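Local structure of Xaa-Pro Dipeptidase (Alteromonas macleodii, 2QS8) at residues A[7-16]-A[26-34]; A[137-145]-A[185-196]. The protein is probably a metal-dependent carboxypeptidase or Xaa-Pro dipeptidase of the amidohydrolase superfamily, and binds methionine near a magnesium ion. All coordinates share one frame; numbering follows the deposited sequence.

In the fold
Interaction 1 (7-16 with 26-34) belongs to the N-terminal strands, its centre about 28 Å from the centre of the chain, and its ends are exposed; interaction 2 (137-145 with 185-196) is buried, its centre about 13 Å from that of the chain, in the TIM barrel beside the metal. Their nearest atoms are about 17 Å apart and they do not touch, yet they are linked through strand 60-67, which pairs with 9-16 and with 107-112, the neighbour of 136-139. Interaction 1 is a regular antiparallel pairing with isoleucines and a leucine on one face, while interaction 2 joins strand 136-139 and the loop after it to strand 192-196 through a carboxylate, a shared carbonyl, a water and one beta bridge.

Interaction 1. Residues A[7-16]-A[26-34]; sequences SKTLIHAGKL and SRISIVIDG
Leu16 lays CD2 across Ile28 at about a right angle, 3.7 Å from CG2, while its other methyl, CD1, reaches CD1 of Ile30. With CG anti to the backbone N (chi1 172°), the branch is carried to these isoleucines, one methyl on each. Further along the same face CD1 of Ile11 meets CD1 of Ile32 at 3.7 Å, and Thr9 sets its CB against that of Ile32. Behind these side chains the strands run antiparallel, their axes 4.8 Å apart. Paired N-H and C=O groups join Thr9 to Ile32, Ile11 to Ile30 and Ala13 to Ile28; the bond from Ile32 N to Thr9 O, 2.8 Å long, is almost straight at 176°. At the corner Arg27 N bonds Gly14 O at 2.7 Å.

The other face is more polar. Ser29 OG lies at the edge of the His12 ring, 3.5 Å from CD2, but bonds to Gly43 and Ile45; the ring nitrogens go to Tyr53 and Ile45, which fixes the ring's rotation. In this sheet of the small beta domain common in amidohydrolases, strand 9-16 runs between 28-33 and the parallel strand 52-56, and strand 36-42 continues beyond 28-33.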
loop_
_atom_site.group_PDB
_atom_site.type_symbol
_atom_site.label_atom_id
_atom_site.label_comp_id
_atom_site.label_asym_id
_atom_site.label_seq_id
_atom_site.Cartn_x
_atom_site.Cartn_y
_atom_site.Cartn_z
ATOM N N SER A 7 13.462 -52.468 -26.416
ATOM C CA SER A 7 12.857 -53.344 -25.371
ATOM C C SER A 7 11.546 -52.765 -24.865
ATOM O O SER A 7 11.417 -51.554 -24.675
ATOM C CB SER A 7 13.831 -53.517 -24.202
ATOM O OG SER A 7 14.969 -54.265 -24.599
ATOM N N LYS A 8 10.560 -53.625 -24.636
ATOM C CA LYS A 8 9.251 -53.184 -24.173
ATOM C C LYS A 8 8.678 -54.098 -23.092
ATOM O O LYS A 8 9.158 -55.204 -22.873
ATOM C CB LYS A 8 8.280 -53.125 -25.355
ATOM C CG LYS A 8 8.821 -52.385 -26.569
ATOM C CD LYS A 8 7.776 -52.269 -27.668
ATOM C CE LYS A 8 8.304 -51.431 -28.822
ATOM N NZ LYS A 8 7.276 -51.205 -29.865
ATOM N N THR A 9 7.648 -53.626 -22.403
ATOM C CA THR A 9 7.003 -54.420 -21.385
ATOM C C THR A 9 5.593 -54.760 -21.834
ATOM O O THR A 9 4.863 -53.906 -22.342
ATOM C CB THR A 9 6.914 -53.672 -20.049
ATOM O OG1 THR A 9 8.232 -53.408 -19.563
ATOM C CG2 THR A 9 6.154 -54.501 -19.033
ATOM N N LEU A 10 5.216 -56.015 -21.643
ATOM C CA LEU A 10 3.877 -56.451 -22.006
ATOM C C LEU A 10 3.066 -56.748 -20.758
ATOM O O LEU A 10 3.541 -57.421 -19.852
ATOM C CB LEU A 10 3.924 -57.718 -22.869
ATOM C CG LEU A 10 2.541 -58.346 -23.093
ATOM C CD1 LEU A 10 1.738 -57.490 -24.079
ATOM C CD2 LEU A 10 2.696 -59.773 -23.616
ATOM N N ILE A 11 1.838 -56.248 -20.722
ATOM C CA ILE A 11 0.958 -56.486 -19.589
ATOM C C ILE A 11 -0.330 -57.153 -20.062
ATOM O O ILE A 11 -0.982 -56.676 -20.995
ATOM C CB ILE A 11 0.579 -55.168 -18.866
ATOM C CG1 ILE A 11 1.822 -54.524 -18.256
ATOM C CG2 ILE A 11 -0.448 -55.443 -17.783
ATOM C CD1 ILE A 11 1.531 -53.214 -17.563
ATOM N N HIS A 12 -0.676 -58.264 -19.419
ATOM C CA HIS A 12 -1.900 -58.992 -19.723
ATOM C C HIS A 12 -2.889 -58.579 -18.650
ATOM O O HIS A 12 -2.752 -58.959 -17.482
ATOM C CB HIS A 12 -1.665 -60.502 -19.662
ATOM C CG HIS A 12 -1.082 -61.081 -20.913
ATOM N ND1 HIS A 12 -0.620 -62.379 -20.981
ATOM C CD2 HIS A 12 -0.915 -60.556 -22.150
ATOM C CE1 HIS A 12 -0.192 -62.626 -22.206
ATOM N NE2 HIS A 12 -0.358 -61.537 -22.934
ATOM N N ALA A 13 -3.879 -57.789 -19.036
ATOM C CA ALA A 13 -4.870 -57.331 -18.084
ATOM C C ALA A 13 -6.178 -58.128 -18.154
ATOM O O ALA A 13 -6.876 -58.111 -19.172
ATOM C CB ALA A 13 -5.143 -55.848 -18.296
ATOM N N GLY A 14 -6.492 -58.820 -17.059
ATOM C CA GLY A 14 -7.710 -59.603 -16.987
ATOM C C GLY A 14 -8.864 -58.708 -17.359
ATOM O O GLY A 14 -9.641 -59.014 -18.267
ATOM N N LYS A 15 -8.964 -57.589 -16.653
ATOM C CA LYS A 15 -9.997 -56.601 -16.909
ATOM C C LYS A 15 -9.336 -55.230 -17.032
ATOM O O LYS A 15 -8.246 -55.004 -16.496
ATOM C CB LYS A 15 -11.038 -56.610 -15.789
ATOM C CG LYS A 15 -11.837 -57.902 -15.735
ATOM C CD LYS A 15 -13.099 -57.733 -14.921
ATOM C CE LYS A 15 -13.997 -58.958 -15.031
ATOM N NZ LYS A 15 -15.306 -58.713 -14.358
ATOM N N LEU A 16 -9.984 -54.322 -17.751
ATOM C CA LEU A 16 -9.411 -53.001 -17.948
ATOM C C LEU A 16 -10.410 -51.853 -17.941
ATOM O O LEU A 16 -11.344 -51.824 -18.744
ATOM C CB LEU A 16 -8.635 -52.957 -19.264
ATOM C CG LEU A 16 -8.134 -51.575 -19.715
ATOM C CD1 LEU A 16 -6.984 -51.137 -18.822
ATOM C CD2 LEU A 16 -7.667 -51.626 -21.169
ATOM N N SER A 26 -12.639 -56.663 -21.214
ATOM C CA SER A 26 -12.058 -57.938 -20.803
ATOM C C SER A 26 -10.856 -58.361 -21.639
ATOM O O SER A 26 -10.828 -58.159 -22.848
ATOM C CB SER A 26 -13.115 -59.042 -20.866
ATOM O OG SER A 26 -14.201 -58.775 -19.999
ATOM N N ARG A 27 -9.877 -58.961 -20.972
ATOM C CA ARG A 27 -8.664 -59.464 -21.615
ATOM C C ARG A 27 -8.047 -58.496 -22.604
ATOM O O ARG A 27 -8.378 -58.510 -23.788
ATOM C CB ARG A 27 -8.960 -60.798 -22.313
ATOM C CG ARG A 27 -9.354 -61.923 -21.348
ATOM C CD ARG A 27 -9.696 -63.220 -22.073
ATOM N NE ARG A 27 -11.137 -63.412 -22.196
ATOM C CZ ARG A 27 -11.912 -62.751 -23.046
ATOM N NH1 ARG A 27 -11.385 -61.854 -23.862
ATOM N NH2 ARG A 27 -13.218 -62.972 -23.066
ATOM N N ILE A 28 -7.144 -57.655 -22.116
ATOM C CA ILE A 28 -6.476 -56.684 -22.972
ATOM C C ILE A 28 -4.962 -56.715 -22.784
ATOM O O ILE A 28 -4.465 -57.024 -21.707
ATOM C CB ILE A 28 -7.008 -55.234 -22.709
ATOM C CG1 ILE A 28 -8.296 -54.986 -23.502
ATOM C CG2 ILE A 28 -5.989 -54.198 -23.147
ATOM C CD1 ILE A 28 -9.527 -55.541 -22.889
ATOM N N SER A 29 -4.237 -56.410 -23.853
ATOM C CA SER A 29 -2.781 -56.373 -23.820
ATOM C C SER A 29 -2.318 -54.932 -23.933
ATOM O O SER A 29 -2.670 -54.228 -24.881
ATOM C CB SER A 29 -2.187 -57.184 -24.973
ATOM O OG SER A 29 -2.235 -58.572 -24.699
ATOM N N ILE A 30 -1.536 -54.492 -22.954
ATOM C CA ILE A 30 -1.012 -53.134 -22.935
ATOM C C ILE A 30 0.495 -53.233 -23.133
ATOM O O ILE A 30 1.160 -54.014 -22.458
ATOM C CB ILE A 30 -1.310 -52.451 -21.585
ATOM C CG1 ILE A 30 -2.808 -52.535 -21.292
ATOM C CG2 ILE A 30 -0.846 -51.001 -21.623
ATOM C CD1 ILE A 30 -3.191 -52.108 -19.891
ATOM N N VAL A 31 1.030 -52.453 -24.066
ATOM C CA VAL A 31 2.462 -52.495 -24.325
ATOM C C VAL A 31 3.117 -51.201 -23.887
ATOM O O VAL A 31 2.702 -50.117 -24.295
ATOM C CB VAL A 31 2.756 -52.736 -25.823
ATOM C CG1 VAL A 31 4.223 -53.050 -26.018
ATOM C CG2 VAL A 31 1.918 -53.871 -26.337
ATOM N N ILE A 32 4.140 -51.322 -23.049
ATOM C CA ILE A 32 4.858 -50.164 -22.539
ATOM C C ILE A 32 6.249 -50.053 -23.148
ATOM O O ILE A 32 7.019 -51.013 -23.148
ATOM C CB ILE A 32 4.979 -50.232 -21.005
ATOM C CG1 ILE A 32 3.586 -50.159 -20.381
ATOM C CG2 ILE A 32 5.856 -49.106 -20.494
ATOM C CD1 ILE A 32 3.560 -50.485 -18.908
ATOM N N ASP A 33 6.553 -48.871 -23.672
ATOM C CA ASP A 33 7.842 -48.587 -24.286
ATOM C C ASP A 33 8.382 -47.324 -23.611
ATOM O O ASP A 33 7.897 -46.214 -23.856
ATOM C CB ASP A 33 7.660 -48.375 -25.792
ATOM C CG ASP A 33 8.969 -48.122 -26.514
ATOM O OD1 ASP A 33 9.998 -48.709 -26.123
ATOM O OD2 ASP A 33 8.965 -47.340 -27.486
ATOM N N GLY A 34 9.383 -47.500 -22.754
ATOM C CA GLY A 34 9.919 -46.365 -22.031
ATOM C C GLY A 34 8.873 -45.933 -21.014
ATOM O O GLY A 34 8.379 -46.753 -20.236
#

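Interaction 2. Residues A[137-145]-A[185-196]; sequences IFAAGKTIA and RYKDGADGIKIT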
loop_
_atom_site.group_PDB
_atom_site.type_symbol
_atom_site.label_atom_id
_atom_site.label_comp_id
_atom_site.label_asym_id
_atom_site.label_seq_id
_atom_site.Cartn_x
_atom_site.Cartn_y
_atom_site.Cartn_z
ATOM N N ILE A 137 3.749 -34.744 -8.189
ATOM C CA ILE A 137 3.165 -33.713 -7.349
ATOM C C ILE A 137 3.034 -32.351 -8.009
ATOM O O ILE A 137 3.966 -31.856 -8.628
ATOM C CB ILE A 137 3.982 -33.522 -6.051
ATOM C CG1 ILE A 137 4.033 -34.835 -5.257
ATOM C CG2 ILE A 137 3.362 -32.402 -5.208
ATOM C CD1 ILE A 137 4.848 -34.737 -3.962
ATOM N N PHE A 138 1.857 -31.758 -7.868
ATOM C CA PHE A 138 1.583 -30.429 -8.377
ATOM C C PHE A 138 1.193 -29.652 -7.124
ATOM O O PHE A 138 0.152 -29.901 -6.500
ATOM C CB PHE A 138 0.475 -30.480 -9.417
ATOM C CG PHE A 138 0.879 -31.201 -10.671
ATOM C CD1 PHE A 138 0.622 -32.551 -10.830
ATOM C CD2 PHE A 138 1.555 -30.527 -11.690
ATOM C CE1 PHE A 138 1.024 -33.225 -11.978
ATOM C CE2 PHE A 138 1.961 -31.201 -12.851
ATOM C CZ PHE A 138 1.691 -32.549 -12.989
ATOM N N ALA A 139 2.060 -28.716 -6.752
ATOM C CA ALA A 139 1.884 -27.959 -5.526
ATOM C C ALA A 139 1.468 -26.510 -5.656
ATOM O O ALA A 139 1.754 -25.841 -6.649
ATOM C CB ALA A 139 3.154 -28.055 -4.712
ATOM N N ALA A 140 0.795 -26.030 -4.619
ATOM C CA ALA A 140 0.330 -24.657 -4.568
ATOM C C ALA A 140 1.160 -23.857 -3.555
ATOM O O ALA A 140 1.020 -22.636 -3.449
ATOM C CB ALA A 140 -1.134 -24.630 -4.177
ATOM N N GLY A 141 2.036 -24.552 -2.830
ATOM C CA GLY A 141 2.833 -23.885 -1.822
ATOM C C GLY A 141 1.947 -23.355 -0.697
ATOM O O GLY A 141 0.972 -24.001 -0.300
ATOM N N LYS A 142 2.273 -22.173 -0.182
ATOM C CA LYS A 142 1.497 -21.589 0.905
ATOM C C LYS A 142 0.133 -21.103 0.440
ATOM O O LYS A 142 0.034 -20.343 -0.520
ATOM C CB LYS A 142 2.253 -20.415 1.539
ATOM C CG LYS A 142 1.461 -19.688 2.635
ATOM C CD LYS A 142 1.399 -20.476 3.944
ATOM C CE LYS A 142 0.428 -19.835 4.928
ATOM N NZ LYS A 142 -0.991 -20.080 4.550
ATOM N N THR A 143 -0.911 -21.561 1.118
ATOM C CA THR A 143 -2.280 -21.150 0.796
ATOM C C THR A 143 -2.378 -19.657 1.111
ATOM O O THR A 143 -1.878 -19.205 2.130
ATOM C CB THR A 143 -3.327 -21.897 1.671
ATOM O OG1 THR A 143 -3.277 -23.301 1.386
ATOM C CG2 THR A 143 -4.731 -21.370 1.384
ATOM N N ILE A 144 -3.015 -18.892 0.236
ATOM C CA ILE A 144 -3.124 -17.465 0.461
ATOM C C ILE A 144 -4.418 -17.102 1.177
ATOM O O ILE A 144 -5.491 -17.595 0.835
ATOM C CB ILE A 144 -3.029 -16.684 -0.852
ATOM C CG1 ILE A 144 -1.685 -16.971 -1.525
ATOM C CG2 ILE A 144 -3.199 -15.188 -0.577
ATOM C CD1 ILE A 144 -1.498 -16.263 -2.869
ATOM N N ALA A 145 -4.294 -16.227 2.169
ATOM C CA ALA A 145 -5.428 -15.793 2.962
ATOM C C ALA A 145 -5.337 -14.316 3.322
ATOM O O ALA A 145 -4.298 -13.671 3.136
ATOM C CB ALA A 145 -5.500 -16.620 4.254
ATOM N N ARG A 185 4.404 -17.126 -4.645
ATOM C CA ARG A 185 4.230 -18.564 -4.808
ATOM C C ARG A 185 4.937 -19.001 -6.095
ATOM O O ARG A 185 5.521 -20.077 -6.152
ATOM C CB ARG A 185 2.742 -18.923 -4.825
ATOM C CG ARG A 185 2.279 -19.661 -3.563
ATOM C CD ARG A 185 3.129 -19.311 -2.335
ATOM N NE ARG A 185 2.728 -18.053 -1.739
ATOM C CZ ARG A 185 3.419 -17.386 -0.825
ATOM N NH1 ARG A 185 4.577 -17.839 -0.375
ATOM N NH2 ARG A 185 2.934 -16.245 -0.362
ATOM N N TYR A 186 4.880 -18.155 -7.118
ATOM C CA TYR A 186 5.571 -18.445 -8.369
ATOM C C TYR A 186 7.080 -18.481 -8.065
ATOM O O TYR A 186 7.817 -19.337 -8.556
ATOM C CB TYR A 186 5.299 -17.334 -9.398
ATOM C CG TYR A 186 6.325 -17.238 -10.497
ATOM C CD1 TYR A 186 6.405 -18.208 -11.503
ATOM C CD2 TYR A 186 7.229 -16.180 -10.533
ATOM C CE1 TYR A 186 7.365 -18.121 -12.517
ATOM C CE2 TYR A 186 8.188 -16.080 -11.536
ATOM C CZ TYR A 186 8.250 -17.051 -12.527
ATOM O OH TYR A 186 9.188 -16.939 -13.523
ATOM N N LYS A 187 7.508 -17.537 -7.237
ATOM C CA LYS A 187 8.907 -17.416 -6.864
ATOM C C LYS A 187 9.366 -18.632 -6.070
ATOM O O LYS A 187 10.461 -19.118 -6.296
ATOM C CB LYS A 187 9.119 -16.123 -6.056
ATOM C CG LYS A 187 10.567 -15.763 -5.720
ATOM C CD LYS A 187 10.631 -14.366 -5.071
ATOM C CE LYS A 187 12.048 -14.019 -4.639
ATOM N NZ LYS A 187 12.165 -12.587 -4.294
ATOM N N ASP A 188 8.526 -19.129 -5.162
ATOM C CA ASP A 188 8.887 -20.292 -4.360
ATOM C C ASP A 188 8.969 -21.572 -5.202
ATOM O O ASP A 188 9.606 -22.539 -4.793
ATOM C CB ASP A 188 7.885 -20.519 -3.227
ATOM C CG ASP A 188 7.861 -19.382 -2.216
ATOM O OD1 ASP A 188 8.912 -18.742 -1.984
ATOM O OD2 ASP A 188 6.786 -19.147 -1.638
ATOM N N GLY A 189 8.315 -21.567 -6.364
ATOM C CA GLY A 189 8.324 -22.729 -7.236
ATOM C C GLY A 189 6.994 -23.467 -7.348
ATOM O O GLY A 189 6.964 -24.592 -7.825
ATOM N N ALA A 190 5.894 -22.846 -6.924
ATOM C CA ALA A 190 4.576 -23.494 -6.993
ATOM C C ALA A 190 4.020 -23.664 -8.417
ATOM O O ALA A 190 4.315 -22.864 -9.306
ATOM C CB ALA A 190 3.577 -22.713 -6.153
ATOM N N ASP A 191 3.220 -24.706 -8.623
ATOM C CA ASP A 191 2.596 -24.976 -9.924
ATOM C C ASP A 191 1.272 -24.234 -9.999
ATOM O O ASP A 191 0.816 -23.858 -11.079
ATOM C CB ASP A 191 2.305 -26.472 -10.117
ATOM C CG ASP A 191 3.542 -27.333 -10.027
ATOM O OD1 ASP A 191 3.712 -28.034 -9.002
ATOM O OD2 ASP A 191 4.337 -27.305 -10.988
ATOM N N GLY A 192 0.652 -24.034 -8.838
ATOM C CA GLY A 192 -0.624 -23.348 -8.789
ATOM C C GLY A 192 -0.848 -22.528 -7.535
ATOM O O GLY A 192 0.043 -22.368 -6.693
ATOM N N ILE A 193 -2.068 -22.017 -7.412
ATOM C CA ILE A 193 -2.449 -21.177 -6.289
ATOM C C ILE A 193 -3.626 -21.747 -5.534
ATOM O O ILE A 193 -4.536 -22.338 -6.119
ATOM C CB ILE A 193 -2.837 -19.759 -6.774
ATOM C CG1 ILE A 193 -1.626 -19.063 -7.395
ATOM C CG2 ILE A 193 -3.400 -18.937 -5.612
ATOM C CD1 ILE A 193 -0.481 -18.781 -6.414
ATOM N N LYS A 194 -3.607 -21.552 -4.222
ATOM C CA LYS A 194 -4.686 -21.995 -3.356
ATOM C C LYS A 194 -5.031 -20.848 -2.401
ATOM O O LYS A 194 -4.139 -20.240 -1.807
ATOM C CB LYS A 194 -4.246 -23.229 -2.568
ATOM C CG LYS A 194 -5.124 -23.566 -1.380
ATOM C CD LYS A 194 -6.514 -23.998 -1.798
ATOM C CE LYS A 194 -7.307 -24.483 -0.589
ATOM N NZ LYS A 194 -6.549 -25.463 0.236
ATOM N N ILE A 195 -6.316 -20.539 -2.274
ATOM C CA ILE A 195 -6.754 -19.479 -1.369
ATOM C C ILE A 195 -7.951 -19.947 -0.543
ATOM O O ILE A 195 -8.655 -20.884 -0.933
ATOM C CB ILE A 195 -7.202 -18.202 -2.126
ATOM C CG1 ILE A 195 -8.463 -18.492 -2.949
ATOM C CG2 ILE A 195 -6.077 -17.690 -2.988
ATOM C CD1 ILE A 195 -9.062 -17.266 -3.646
ATOM N N THR A 196 -8.159 -19.311 0.602
ATOM C CA THR A 196 -9.308 -19.610 1.443
ATOM C C THR A 196 -10.248 -18.413 1.250
ATOM O O THR A 196 -10.087 -17.359 1.869
ATOM C CB THR A 196 -8.917 -19.774 2.944
ATOM O OG1 THR A 196 -8.058 -18.703 3.355
ATOM C CG2 THR A 196 -8.204 -21.092 3.160
HETATM O O HOH W 1 -1.109 -21.029 -3.183
#
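Asp191 holds CG anti to its own carbonyl carbon (chi1 -59°), which turns OD1 back toward strand 137-139, and Lys194, with CG anti to the backbone N (chi1 165°), brings that carbon to 3.3 Å from Thr143 OG1. OD1 of Asp191 takes the N-H of Ala139 at 2.9 Å on its anti lone pair and also forms a salt bridge with Arg124. In return Ala139 O accepts two backbone bonds, 2.7 Å from Asp191 N and 3.0 Å from Gly192 N. Farther on, Ile144 N gives a nearly straight bond to Lys194 O (2.7 Å, 170°), and Ile144 O accepts from Thr196 N. Where the backbones part between these bonds, a water accepts from Lys194 N at 2.8 Å and lies within bonding distance of Ala140 O and Lys142 O.

Arg185, bent at chi2 and chi3, packs CG on Ala140 O and offers one guanidinium face to CB of Lys142; NH1 bridges to Asp188 OD2 at 2.9 Å and NH2 bonds Glu168 O. Replacing it with an alanine would probably leave Asp188 without this mate and open a gap beside Lys142. Gly189 closes helix 175-188 in a Schellman motif before strand 192-196. The bent chain of Lys194 carries NZ to Val113 O, about 4 Å from the magnesium of His69, His71 and Asp328. Carboxylate, shared carbonyl and water thus satisfy backbone groups where regular strand pairing is absent.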